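Local atomic coordinates of heterokaryon incompatibility protein s (Podospora anserina, PDB entry 2WVQ), a protein that controls heterokaryon incompatibility, forming the [het-s] prion and interacting with het-S from incompatible cells to trigger a lethal reaction that prevents viable heterokaryons. Residues Leu56-Glu61 with His185-Ile190; Asp68-Ser73 with Lys79-Ala84; Lys103-Glu106 with Gln112-Val115. The protein carries 2 engineered substitutions. One frame throughout, in Å; residues are numbered along the deposited sequence.

The three contacts sample the globular, mostly helical HeLo domain of this homodimeric protein, distinct from its prion domain, and show how one long helix can serve distant parts of a fold. Interaction 1 joins helices 42-62 and 181-191 and closes a long loop within which the other two contacts are nested. Interaction 2 lies nearby, with centres about 19 Å apart, and the two meet where Trp-59 CH2 packs 4.0 Å from Ala-84 CB. Interactions 2 and 3 both use helix 79-108, toward its start and its end, with centres about 39 Å apart. Interaction 3 lies across the chain's centre from interaction 1, their centres about 35 Å apart and their nearest atoms about 21 Å.

Interaction 1: residues Leu56-Glu61 with His185-Ile190; sequences LSRWGE and HKLAEI
Arg-58 lays its CG-to-CZ stretch along Leu-187 and Ala-188. CB starts the side chain toward the other helix, and Arg-58 CG, anti to the backbone N (chi1 -162°), lies 3.7 Å from Leu-187 CB. Arg-58 CD follows at 3.9 Å from the same Leu-187 CB and also nears the backbone of Ala-188. A bend at chi3 then turns the head, so that Arg-58 NE comes 3.8 Å from Ala-188 CB. That methyl sits over one face of the guanidinium, displaced toward its rim, and Arg-58 CZ is 4.0 Å from Ala-188 CB. The charge is answered elsewhere: NH2 forms salt bridges with Asp-212 and Glu-191, while Ala-214 and Met-215 of helix 213-224 pack against the same side chain. Arg-58 and Leu-187 run past each other in opposite senses. About one turn further along the helix, the CG of Glu-61 meets Leu-187 CD2 at 4.1 Å, the two side chains crossing at about a right angle. No hydrogen bond spans the segments; the aliphatic stem of the arginine packs on Leu-187, while its head lies against the Ala-188 methyl and makes its salt bridges outside the segments. With segment axes 10.3 Å apart and an angle of 121° between their directions, this is steep helix-on-helix packing, in which helix 181-191 lies across the C-terminal end of helix 42-62 in the helical HeLo fold.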
ATOM      1  N   LEU A  56       6.727   2.623  16.569  1.00 28.11           N
ATOM      2  CA  LEU A  56       7.682   1.821  15.808  1.00 28.20           C
ATOM      3  C   LEU A  56       9.049   1.846  16.535  1.00 28.00           C
ATOM      4  O   LEU A  56       9.675   0.788  16.793  1.00 26.14           O
ATOM      5  CB  LEU A  56       7.823   2.344  14.353  1.00 28.55           C
ATOM      6  CG  LEU A  56       8.851   1.691  13.389  1.00 28.76           C
ATOM      7  CD1 LEU A  56       8.586   0.242  13.132  1.00 23.23           C
ATOM      8  CD2 LEU A  56       9.021   2.431  12.023  1.00 27.99           C
ATOM      9  N   SER A  57       9.506   3.030  16.895  1.00 28.03           N
ATOM     10  CA  SER A  57      10.758   3.060  17.631  1.00 28.21           C
ATOM     11  C   SER A  57      10.704   2.370  19.024  1.00 26.92           C
ATOM     12  O   SER A  57      11.699   1.781  19.416  1.00 26.20           O
ATOM     13  CB  SER A  57      11.378   4.444  17.669  1.00 29.13           C
ATOM     14  OG  SER A  57      10.954   5.181  18.768  1.00 31.67           O
ATOM     15  N   ARG A  58       9.573   2.449  19.738  1.00 25.52           N
ATOM     16  CA  ARG A  58       9.380   1.726  20.979  1.00 25.41           C
ATOM     17  C   ARG A  58       9.650   0.249  20.814  1.00 25.29           C
ATOM     18  O   ARG A  58      10.268  -0.345  21.690  1.00 24.08           O
ATOM     19  CB  ARG A  58       8.019   1.957  21.641  1.00 24.56           C
ATOM     20  CG  ARG A  58       7.943   1.553  23.180  1.00 25.46           C
ATOM     21  CD  ARG A  58       6.520   1.703  23.710  1.00 26.01           C
ATOM     22  NE  ARG A  58       6.025   3.055  23.413  1.00 28.04           N
ATOM     23  CZ  ARG A  58       4.922   3.377  22.723  1.00 28.96           C
ATOM     24  NH1 ARG A  58       4.113   2.450  22.247  1.00 27.76           N
ATOM     25  NH2 ARG A  58       4.622   4.661  22.535  1.00 29.10           N
ATOM     26  N   TRP A  59       9.182  -0.330  19.702  1.00 25.70           N
ATOM     27  CA  TRP A  59       9.431  -1.712  19.379  1.00 25.37           C
ATOM     28  C   TRP A  59      10.908  -2.055  19.271  1.00 26.00           C
ATOM     29  O   TRP A  59      11.342  -3.095  19.802  1.00 25.16           O
ATOM     30  CB  TRP A  59       8.712  -2.152  18.093  1.00 25.26           C
ATOM     31  CG  TRP A  59       9.005  -3.583  17.783  1.00 24.74           C
ATOM     32  CD1 TRP A  59       8.355  -4.666  18.272  1.00 24.21           C
ATOM     33  CD2 TRP A  59      10.034  -4.081  16.925  1.00 24.06           C
ATOM     34  NE1 TRP A  59       8.925  -5.817  17.789  1.00 22.44           N
ATOM     35  CE2 TRP A  59       9.955  -5.483  16.955  1.00 22.80           C
ATOM     36  CE3 TRP A  59      11.020  -3.469  16.131  1.00 23.71           C
ATOM     37  CZ2 TRP A  59      10.804  -6.304  16.206  1.00 24.02           C
ATOM     38  CZ3 TRP A  59      11.861  -4.285  15.374  1.00 25.31           C
ATOM     39  CH2 TRP A  59      11.757  -5.691  15.429  1.00 25.85           C
ATOM     40  N   GLY A  60      11.667  -1.235  18.551  1.00 25.30           N
ATOM     41  CA  GLY A  60      13.102  -1.484  18.427  1.00 25.62           C
ATOM     42  C   GLY A  60      13.791  -1.448  19.775  1.00 26.20           C
ATOM     43  O   GLY A  60      14.724  -2.239  20.029  1.00 25.60           O
ATOM     44  N   GLU A  61      13.331  -0.554  20.655  1.00 26.20           N
ATOM     45  CA  GLU A  61      13.888  -0.471  22.017  1.00 26.41           C
ATOM     46  C   GLU A  61      13.531  -1.692  22.859  1.00 26.00           C
ATOM     47  O   GLU A  61      14.381  -2.190  23.635  1.00 25.06           O
ATOM     48  CB  GLU A  61      13.387   0.813  22.720  1.00 26.64           C
ATOM     49  CG  GLU A  61      13.971   1.095  24.116  1.00 32.18           C
ATOM     50  CD  GLU A  61      15.428   1.545  24.095  1.00 39.47           C
ATOM     51  OE1 GLU A  61      16.016   1.679  23.004  1.00 41.91           O
ATOM     52  OE2 GLU A  61      15.995   1.782  25.184  1.00 43.11           O
ATOM     53  N   HIS A 185       4.670  -1.491  27.632  1.00 39.91           N
ATOM     54  CA  HIS A 185       3.906  -0.686  28.581  1.00 40.13           C
ATOM     55  C   HIS A 185       4.801   0.201  29.447  1.00 39.47           C
ATOM     56  O   HIS A 185       4.545   1.403  29.539  1.00 38.98           O
ATOM     57  CB  HIS A 185       2.971  -1.557  29.418  1.00 41.41           C
ATOM     58  CG  HIS A 185       1.755  -2.021  28.670  1.00 43.45           C
ATOM     59  ND1 HIS A 185       1.016  -1.187  27.855  1.00 45.38           N
ATOM     60  CD2 HIS A 185       1.137  -3.226  28.633  1.00 45.21           C
ATOM     61  CE1 HIS A 185       0.008  -1.862  27.334  1.00 45.76           C
ATOM     62  NE2 HIS A 185       0.061  -3.103  27.786  1.00 46.60           N
ATOM     63  N   LYS A 186       5.846  -0.378  30.058  1.00 38.73           N
ATOM     64  CA  LYS A 186       6.823   0.398  30.876  1.00 37.85           C
ATOM     65  C   LYS A 186       7.471   1.548  30.092  1.00 36.78           C
ATOM     66  O   LYS A 186       7.612   2.670  30.578  1.00 35.28           O
ATOM     67  CB  LYS A 186       7.900  -0.510  31.506  1.00 37.73           C
ATOM     68  CG  LYS A 186       7.457  -1.122  32.830  1.00 38.11           C
ATOM     69  CD  LYS A 186       8.609  -1.810  33.601  1.00 39.76           C
ATOM     70  CE  LYS A 186       9.019  -1.024  34.878  1.00 41.85           C
ATOM     71  NZ  LYS A 186       9.293   0.443  34.584  1.00 41.52           N
ATOM     72  N   LEU A 187       7.848   1.245  28.861  1.00 35.73           N
ATOM     73  CA  LEU A 187       8.488   2.190  27.987  1.00 35.28           C
ATOM     74  C   LEU A 187       7.603   3.400  27.670  1.00 35.44           C
ATOM     75  O   LEU A 187       8.086   4.532  27.705  1.00 34.58           O
ATOM     76  CB  LEU A 187       8.904   1.453  26.723  1.00 34.95           C
ATOM     77  CG  LEU A 187      10.376   1.122  26.431  1.00 33.95           C
ATOM     78  CD1 LEU A 187      11.437   1.360  27.532  1.00 30.16           C
ATOM     79  CD2 LEU A 187      10.458  -0.239  25.844  1.00 34.48           C
ATOM     80  N   ALA A 188       6.316   3.150  27.402  1.00 36.59           N
ATOM     81  CA  ALA A 188       5.312   4.189  27.137  1.00 37.74           C
ATOM     82  C   ALA A 188       5.046   5.001  28.409  1.00 39.84           C
ATOM     83  O   ALA A 188       4.689   6.174  28.339  1.00 40.94           O
ATOM     84  CB  ALA A 188       4.028   3.558  26.640  1.00 36.81           C
ATOM     85  N   GLU A 189       5.228   4.373  29.579  1.00 40.65           N
ATOM     86  CA  GLU A 189       5.048   5.062  30.865  1.00 41.39           C
ATOM     87  C   GLU A 189       6.196   6.057  31.064  1.00 41.36           C
ATOM     88  O   GLU A 189       5.968   7.215  31.433  1.00 41.00           O
ATOM     89  CB  GLU A 189       4.979   4.066  32.018  1.00 40.84           C
ATOM     90  CG  GLU A 189       3.634   3.335  32.135  1.00 42.89           C
ATOM     91  CD  GLU A 189       3.617   2.262  33.229  1.00 43.10           C
ATOM     92  OE1 GLU A 189       4.615   2.124  33.995  1.00 44.78           O
ATOM     93  OE2 GLU A 189       2.582   1.551  33.336  1.00 47.13           O
ATOM     94  N   ILE A 190       7.419   5.599  30.779  1.00 41.41           N
ATOM     95  CA  ILE A 190       8.619   6.443  30.795  1.00 41.45           C
ATOM     96  C   ILE A 190       8.559   7.613  29.770  1.00 41.73           C
ATOM     97  O   ILE A 190       9.033   8.719  30.056  1.00 41.11           O
ATOM     98  CB  ILE A 190       9.902   5.578  30.584  1.00 41.76           C
ATOM     99  CG1 ILE A 190      10.090   4.594  31.747  1.00 40.77           C
ATOM    100  CG2 ILE A 190      11.138   6.468  30.365  1.00 42.49           C
ATOM    101  CD1 ILE A 190      11.086   3.463  31.469  1.00 41.42           C
TER

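Interaction 2: residues Asp68-Ser73 with Lys79-Ala84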
ATOM      1  N   ASP A  68      21.131  -6.770  20.022  1.00 30.72           N
ATOM      2  CA  ASP A  68      20.874  -8.183  19.802  1.00 30.76           C
ATOM      3  C   ASP A  68      21.361  -8.625  18.395  1.00 30.43           C
ATOM      4  O   ASP A  68      20.844  -8.155  17.378  1.00 29.49           O
ATOM      5  CB  ASP A  68      19.377  -8.469  20.032  1.00 31.25           C
ATOM      6  CG  ASP A  68      19.010  -9.954  19.914  1.00 32.95           C
ATOM      7  OD1 ASP A  68      17.878 -10.318  20.285  1.00 37.13           O
ATOM      8  OD2 ASP A  68      19.808 -10.761  19.431  1.00 33.21           O
ATOM      9  N   PRO A  69      22.377  -9.527  18.349  1.00 29.88           N
ATOM     10  CA  PRO A  69      22.980  -9.940  17.088  1.00 28.92           C
ATOM     11  C   PRO A  69      22.045 -10.641  16.105  1.00 28.42           C
ATOM     12  O   PRO A  69      22.324 -10.595  14.917  1.00 27.39           O
ATOM     13  CB  PRO A  69      24.134 -10.847  17.511  1.00 29.65           C
ATOM     14  CG  PRO A  69      23.794 -11.296  18.917  1.00 30.38           C
ATOM     15  CD  PRO A  69      23.050 -10.140  19.513  1.00 30.54           C
ATOM     16  N   ARG A  70      20.969 -11.284  16.578  1.00 28.08           N
ATOM     17  CA  ARG A  70      19.953 -11.859  15.681  1.00 29.47           C
ATOM     18  C   ARG A  70      19.546 -10.846  14.593  1.00 28.48           C
ATOM     19  O   ARG A  70      19.328 -11.231  13.456  1.00 28.96           O
ATOM     20  CB  ARG A  70      18.678 -12.280  16.439  1.00 29.51           C
ATOM     21  CG  ARG A  70      18.675 -13.688  17.003  1.00 30.03           C
ATOM     22  CD  ARG A  70      17.386 -13.974  17.760  1.00 30.53           C
ATOM     23  NE  ARG A  70      16.906 -12.851  18.569  1.00 33.69           N
ATOM     24  CZ  ARG A  70      15.702 -12.820  19.140  1.00 35.65           C
ATOM     25  NH1 ARG A  70      15.317 -11.775  19.856  1.00 36.29           N
ATOM     26  NH2 ARG A  70      14.869 -13.839  18.981  1.00 37.54           N
ATOM     27  N   PHE A  71      19.476  -9.566  14.959  0.60 28.24           N
ATOM     28  CA  PHE A  71      19.013  -8.493  14.044  0.60 28.04           C
ATOM     29  C   PHE A  71      20.104  -7.976  13.136  0.60 28.57           C
ATOM     30  O   PHE A  71      19.832  -7.179  12.254  0.60 26.91           O
ATOM     31  CB  PHE A  71      18.420  -7.316  14.819  0.60 27.04           C
ATOM     32  CG  PHE A  71      17.307  -7.703  15.710  0.60 26.41           C
ATOM     33  CD1 PHE A  71      17.388  -7.468  17.075  0.60 23.16           C
ATOM     34  CD2 PHE A  71      16.172  -8.329  15.189  0.60 26.93           C
ATOM     35  CE1 PHE A  71      16.370  -7.847  17.922  0.60 23.14           C
ATOM     36  CE2 PHE A  71      15.140  -8.710  16.015  0.60 27.31           C
ATOM     37  CZ  PHE A  71      15.243  -8.476  17.401  0.60 27.22           C
ATOM     38  N   HIS A  72      21.334  -8.464  13.328  1.00 30.07           N
ATOM     39  CA  HIS A  72      22.485  -7.968  12.557  1.00 32.10           C
ATOM     40  C   HIS A  72      23.016  -8.895  11.465  1.00 34.50           C
ATOM     41  O   HIS A  72      24.041  -8.602  10.840  1.00 35.48           O
ATOM     42  CB  HIS A  72      23.597  -7.462  13.494  1.00 32.44           C
ATOM     43  CG  HIS A  72      23.209  -6.211  14.217  1.00 32.06           C
ATOM     44  ND1 HIS A  72      22.266  -6.204  15.225  1.00 31.28           N
ATOM     45  CD2 HIS A  72      23.571  -4.922  14.028  1.00 31.13           C
ATOM     46  CE1 HIS A  72      22.078  -4.968  15.640  1.00 30.64           C
ATOM     47  NE2 HIS A  72      22.858  -4.167  14.932  1.00 32.97           N
ATOM     48  N   SER A  73      22.303  -9.991  11.228  1.00 36.38           N
ATOM     49  CA  SER A  73      22.655 -10.950  10.183  1.00 38.50           C
ATOM     50  C   SER A  73      21.796 -10.760   8.942  1.00 39.74           C
ATOM     51  O   SER A  73      20.617 -10.422   9.035  1.00 39.69           O
ATOM     52  CB  SER A  73      22.484 -12.378  10.691  1.00 38.58           C
ATOM     53  OG  SER A  73      21.212 -12.528  11.282  1.00 41.38           O
ATOM     54  N   LYS A  79      12.276 -17.793  13.071  1.00 36.71           N
ATOM     55  CA  LYS A  79      11.000 -17.452  12.447  1.00 35.51           C
ATOM     56  C   LYS A  79      10.637 -16.001  12.762  1.00 34.29           C
ATOM     57  O   LYS A  79      10.343 -15.236  11.847  1.00 33.85           O
ATOM     58  CB  LYS A  79       9.869 -18.408  12.870  1.00 35.98           C
ATOM     59  CG  LYS A  79       9.825 -19.769  12.123  1.00 37.00           C
ATOM     60  CD  LYS A  79       8.386 -20.152  11.762  1.00 36.82           C
ATOM     61  CE  LYS A  79       8.281 -21.552  11.167  1.00 37.86           C
ATOM     62  NZ  LYS A  79       8.817 -21.682   9.765  1.00 38.72           N
ATOM     63  N   SER A  80      10.704 -15.615  14.040  1.00 32.32           N
ATOM     64  CA  SER A  80      10.315 -14.279  14.467  1.00 31.18           C
ATOM     65  C   SER A  80      11.153 -13.159  13.827  1.00 30.45           C
ATOM     66  O   SER A  80      10.635 -12.086  13.514  1.00 29.71           O
ATOM     67  CB  SER A  80      10.269 -14.168  15.994  1.00 31.50           C
ATOM     68  OG  SER A  80       9.293 -15.068  16.527  1.00 33.61           O
ATOM     69  N   VAL A  81      12.428 -13.434  13.598  1.00 29.18           N
ATOM     70  CA  VAL A  81      13.356 -12.438  13.059  1.00 28.35           C
ATOM     71  C   VAL A  81      13.172 -12.355  11.527  1.00 27.47           C
ATOM     72  O   VAL A  81      13.256 -11.266  10.970  1.00 25.40           O
ATOM     73  CB  VAL A  81      14.861 -12.697  13.501  1.00 28.17           C
ATOM     74  CG1 VAL A  81      15.831 -11.647  12.926  1.00 28.10           C
ATOM     75  CG2 VAL A  81      14.993 -12.702  15.033  1.00 28.27           C
ATOM     76  N   GLN A  82      12.932 -13.495  10.876  1.00 27.06           N
ATOM     77  CA  GLN A  82      12.516 -13.544   9.439  1.00 28.11           C
ATOM     78  C   GLN A  82      11.228 -12.758   9.201  1.00 27.49           C
ATOM     79  O   GLN A  82      11.073 -12.093   8.167  1.00 27.97           O
ATOM     80  CB  GLN A  82      12.323 -14.994   8.965  1.00 28.09           C
ATOM     81  CG  GLN A  82      13.592 -15.846   8.947  1.00 28.15           C
ATOM     82  CD  GLN A  82      13.370 -17.265   8.440  1.00 30.57           C
ATOM     83  OE1 GLN A  82      14.318 -17.937   8.053  1.00 36.41           O
ATOM     84  NE2 GLN A  82      12.121 -17.730   8.436  1.00 34.45           N
ATOM     85  N   LEU A  83      10.306 -12.857  10.158  1.00 26.89           N
ATOM     86  CA  LEU A  83       9.040 -12.150  10.137  1.00 27.10           C
ATOM     87  C   LEU A  83       9.229 -10.653  10.270  1.00 27.37           C
ATOM     88  O   LEU A  83       8.634  -9.891   9.473  1.00 25.50           O
ATOM     89  CB  LEU A  83       8.094 -12.695  11.216  1.00 27.06           C
ATOM     90  CG  LEU A  83       7.174 -13.896  11.029  1.00 28.59           C
ATOM     91  CD1 LEU A  83       7.859 -15.162  10.565  1.00 34.69           C
ATOM     92  CD2 LEU A  83       6.415 -14.209  12.306  1.00 27.76           C
ATOM     93  N   ALA A  84      10.083 -10.220  11.229  1.00 25.62           N
ATOM     94  CA  ALA A  84      10.412  -8.802  11.388  1.00 26.00           C
ATOM     95  C   ALA A  84      11.102  -8.191  10.164  1.00 26.23           C
ATOM     96  O   ALA A  84      10.853  -7.047   9.834  1.00 24.75           O
ATOM     97  CB  ALA A  84      11.273  -8.538  12.650  1.00 25.90           C
TER
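The carboxylate oxygen OD1 of Asp-68 is gripped by two nitrogens of Arg-70, the residue whose side chain lies against Val-81 of helix 79-108. Arg-70 NH1 forms a salt bridge of 3.0 Å to Asp-68 OD1, approaching nearly along the C-O bond, while NE bonds to the same OD1 from the syn side but tilted 27° out of the carboxylate plane. Both donors come from one face of the carboxylate, and its carbon lies in the plane of the guanidinium at the edge. The second oxygen is used too: Arg-70 N donates 3.1 Å to Asp-68 OD2 from above the carboxylate plane, which makes an Asx turn at the start of the short 3-10 segment 69-71. His-72 ND1 and Phe-71 N reach Asp-68 O from opposite faces of its carbonyl plane, tightening the turn further.

Held in this way, Arg-70 presents carbon to the helix. Arg-70 CD lies 3.8 Å from Val-81 CG2, and that methyl also rests over one face of the guanidinium. The other methyl, Val-81 CG1, stands anti to the backbone N (chi1 180°), which brings it 3.6 Å from Arg-70 O and 4.0 Å from Phe-71 CD2. The phenyl ring meets it obliquely in the conformer described; Phe-71 has a second one, so this contact is less certain. Val-18 of helix 18-28 touches both Phe-71 and Val-81. The chemistry therefore divides in two: polar bonds within 68-73 set the shape of the turn and hold the arginine, and a branched valine packs on it through apolar contacts, with no hydrogen bond between the segments.

Interaction 3: residues Lys103-Glu106 with Gln112-Val115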
ATOM      1  N   LYS A 103       5.009  12.499  -5.876  1.00 29.41           N
ATOM      2  CA  LYS A 103       5.715  12.991  -7.051  1.00 30.29           C
ATOM      3  C   LYS A 103       4.796  13.213  -8.239  1.00 30.22           C
ATOM      4  O   LYS A 103       5.000  14.150  -9.019  1.00 30.36           O
ATOM      5  CB  LYS A 103       6.898  12.085  -7.400  1.00 30.34           C
ATOM      6  CG  LYS A 103       8.239  12.629  -6.823  1.00 31.85           C
ATOM      7  CD  LYS A 103       9.438  11.648  -6.769  1.00 33.57           C
ATOM      8  CE  LYS A 103       9.653  10.832  -8.063  1.00 36.47           C
ATOM      9  NZ  LYS A 103       8.704   9.662  -8.091  1.00 36.79           N
ATOM     10  N   ARG A 104       3.776  12.359  -8.352  1.00 30.17           N
ATOM     11  CA  ARG A 104       2.782  12.457  -9.407  1.00 29.88           C
ATOM     12  C   ARG A 104       1.902  13.682  -9.243  1.00 30.76           C
ATOM     13  O   ARG A 104       1.497  14.314 -10.245  1.00 30.11           O
ATOM     14  CB  ARG A 104       1.940  11.183  -9.483  1.00 29.82           C
ATOM     15  CG  ARG A 104       2.657  10.046 -10.164  1.00 27.79           C
ATOM     16  CD  ARG A 104       1.695   8.982 -10.634  1.00 30.74           C
ATOM     17  NE  ARG A 104       0.741   8.500  -9.621  1.00 28.06           N
ATOM     18  CZ  ARG A 104       0.978   7.565  -8.710  1.00 28.47           C
ATOM     19  NH1 ARG A 104       2.170   6.977  -8.607  1.00 29.05           N
ATOM     20  NH2 ARG A 104      -0.005   7.204  -7.896  1.00 28.61           N
ATOM     21  N   TYR A 105       1.636  14.031  -7.985  1.00 30.85           N
ATOM     22  CA  TYR A 105       0.936  15.270  -7.649  1.00 31.65           C
ATOM     23  C   TYR A 105       1.764  16.528  -7.972  1.00 32.52           C
ATOM     24  O   TYR A 105       1.231  17.483  -8.599  1.00 32.10           O
ATOM     25  CB  TYR A 105       0.516  15.266  -6.183  1.00 31.88           C
ATOM     26  CG  TYR A 105      -0.373  16.417  -5.813  1.00 33.16           C
ATOM     27  CD1 TYR A 105      -1.757  16.316  -5.918  1.00 33.10           C
ATOM     28  CD2 TYR A 105       0.170  17.623  -5.364  1.00 34.05           C
ATOM     29  CE1 TYR A 105      -2.579  17.401  -5.575  1.00 35.33           C
ATOM     30  CE2 TYR A 105      -0.631  18.691  -5.013  1.00 34.13           C
ATOM     31  CZ  TYR A 105      -2.000  18.580  -5.123  1.00 34.23           C
ATOM     32  OH  TYR A 105      -2.773  19.661  -4.777  1.00 34.49           O
ATOM     33  N   GLU A 106       3.031  16.529  -7.526  1.00 32.56           N
ATOM     34  CA  GLU A 106       3.995  17.597  -7.782  1.00 35.02           C
ATOM     35  C   GLU A 106       4.150  17.932  -9.250  1.00 34.79           C
ATOM     36  O   GLU A 106       4.316  19.074  -9.580  1.00 35.23           O
ATOM     37  CB  GLU A 106       5.389  17.212  -7.313  1.00 34.65           C
ATOM     38  CG  GLU A 106       5.713  17.446  -5.862  1.00 37.39           C
ATOM     39  CD  GLU A 106       7.048  16.790  -5.491  1.00 37.87           C
ATOM     40  OE1 GLU A 106       7.117  16.072  -4.453  1.00 44.91           O
ATOM     41  OE2 GLU A 106       8.021  16.953  -6.269  1.00 41.03           O
ATOM     42  N   GLN A 112       0.740  27.372  -5.961  1.00 47.74           N
ATOM     43  CA  GLN A 112      -0.193  27.562  -4.838  1.00 47.85           C
ATOM     44  C   GLN A 112      -0.304  26.278  -4.015  1.00 47.00           C
ATOM     45  O   GLN A 112      -0.138  26.301  -2.794  1.00 47.26           O
ATOM     46  CB  GLN A 112      -1.590  28.039  -5.317  1.00 47.76           C
ATOM     47  CG  GLN A 112      -2.073  27.459  -6.677  1.00 49.17           C
ATOM     48  CD  GLN A 112      -3.594  27.579  -6.935  1.00 49.15           C
ATOM     49  OE1 GLN A 112      -4.229  28.581  -6.596  1.00 50.85           O
ATOM     50  NE2 GLN A 112      -4.169  26.551  -7.559  1.00 49.24           N
ATOM     51  N   ASP A 113      -0.521  25.167  -4.712  1.00 45.88           N
ATOM     52  CA  ASP A 113      -0.842  23.875  -4.103  1.00 45.41           C
ATOM     53  C   ASP A 113       0.366  23.095  -3.575  1.00 44.30           C
ATOM     54  O   ASP A 113       0.193  22.079  -2.890  1.00 44.11           O
ATOM     55  CB  ASP A 113      -1.625  23.017  -5.100  1.00 45.97           C
ATOM     56  CG  ASP A 113      -2.951  23.639  -5.481  1.00 46.49           C
ATOM     57  OD1 ASP A 113      -3.253  23.695  -6.692  1.00 46.86           O
ATOM     58  OD2 ASP A 113      -3.674  24.087  -4.565  1.00 49.05           O
ATOM     59  N   LEU A 114       1.567  23.594  -3.873  1.00 43.34           N
ATOM     60  CA  LEU A 114       2.820  22.965  -3.458  1.00 42.74           C
ATOM     61  C   LEU A 114       3.392  23.442  -2.106  1.00 41.82           C
ATOM     62  O   LEU A 114       4.379  22.883  -1.613  1.00 41.83           O
ATOM     63  CB  LEU A 114       3.859  23.072  -4.584  1.00 43.01           C
ATOM     64  CG  LEU A 114       3.506  22.303  -5.868  1.00 43.16           C
ATOM     65  CD1 LEU A 114       4.622  22.394  -6.886  1.00 43.24           C
ATOM     66  CD2 LEU A 114       3.179  20.857  -5.575  1.00 43.91           C
ATOM     67  N   VAL A 115       2.734  24.427  -1.500  1.00 40.57           N
ATOM     68  CA  VAL A 115       3.120  24.997  -0.205  1.00 39.87           C
ATOM     69  C   VAL A 115       2.834  23.994   0.914  1.00 39.63           C
ATOM     70  O   VAL A 115       1.751  23.395   0.956  1.00 39.08           O
ATOM     71  CB  VAL A 115       2.312  26.311   0.062  1.00 39.63           C
ATOM     72  CG1 VAL A 115       2.486  26.821   1.495  1.00 39.26           C
ATOM     73  CG2 VAL A 115       2.718  27.395  -0.928  1.00 39.98           C
TER
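The end of a long helix and the connection that leaves it form this contact, with Tyr-105 and Glu-106 near the close of helix 79-108 meeting Asp-113 and Leu-114 on the way to helix 124-140. Tyr-105 carries its ring anti to the backbone N (chi1 -172°), which sends the phenol along toward the returning chain. Tyr-105 OH lies 3.6 Å from Asp-113 CB, a van der Waals approach in which no hydrogen bond is made. The tyrosine and aspartate side chains cross at about a right angle, and the ring plane stands 67° from that of the carboxylate. At the ring's edge, near its plane, Tyr-105 CE2 is 4.1 Å from Asp-113 O.

Leu-114 supplies the apolar half. Leu-114 CD2 reaches the helix backbone, 4.0 Å from Glu-106 CA, and sits 4.3 Å from the CG of the same glutamate. The same methyl meets the Tyr-105 ring obliquely, with CE2 and Leu-114 CD2 4.4 Å apart. Tyr-155 adds to this patch: its ring stacks on Tyr-105, and it touches Glu-106 and Leu-114 as well.

Asp-113 has charged company. Its OD1 lies close to OD2 of Asp-110, a pairing of like charges that could raise the proton affinity of one of them. The amide of Gln-112 bridges these two oxygens weakly through NE2 and, with the weak, long ion pair of Asp-113 OD2 to Arg-36, may ease the repulsion. On the same turn of helix, Arg-104 forms salt bridges to Glu-90 and Glu-173 of the second subunit, so the dimer interface lies close by. The whole is a surface contact in which the interhelical connection packs back on the last turn of the helix it follows, within the HeLo domain.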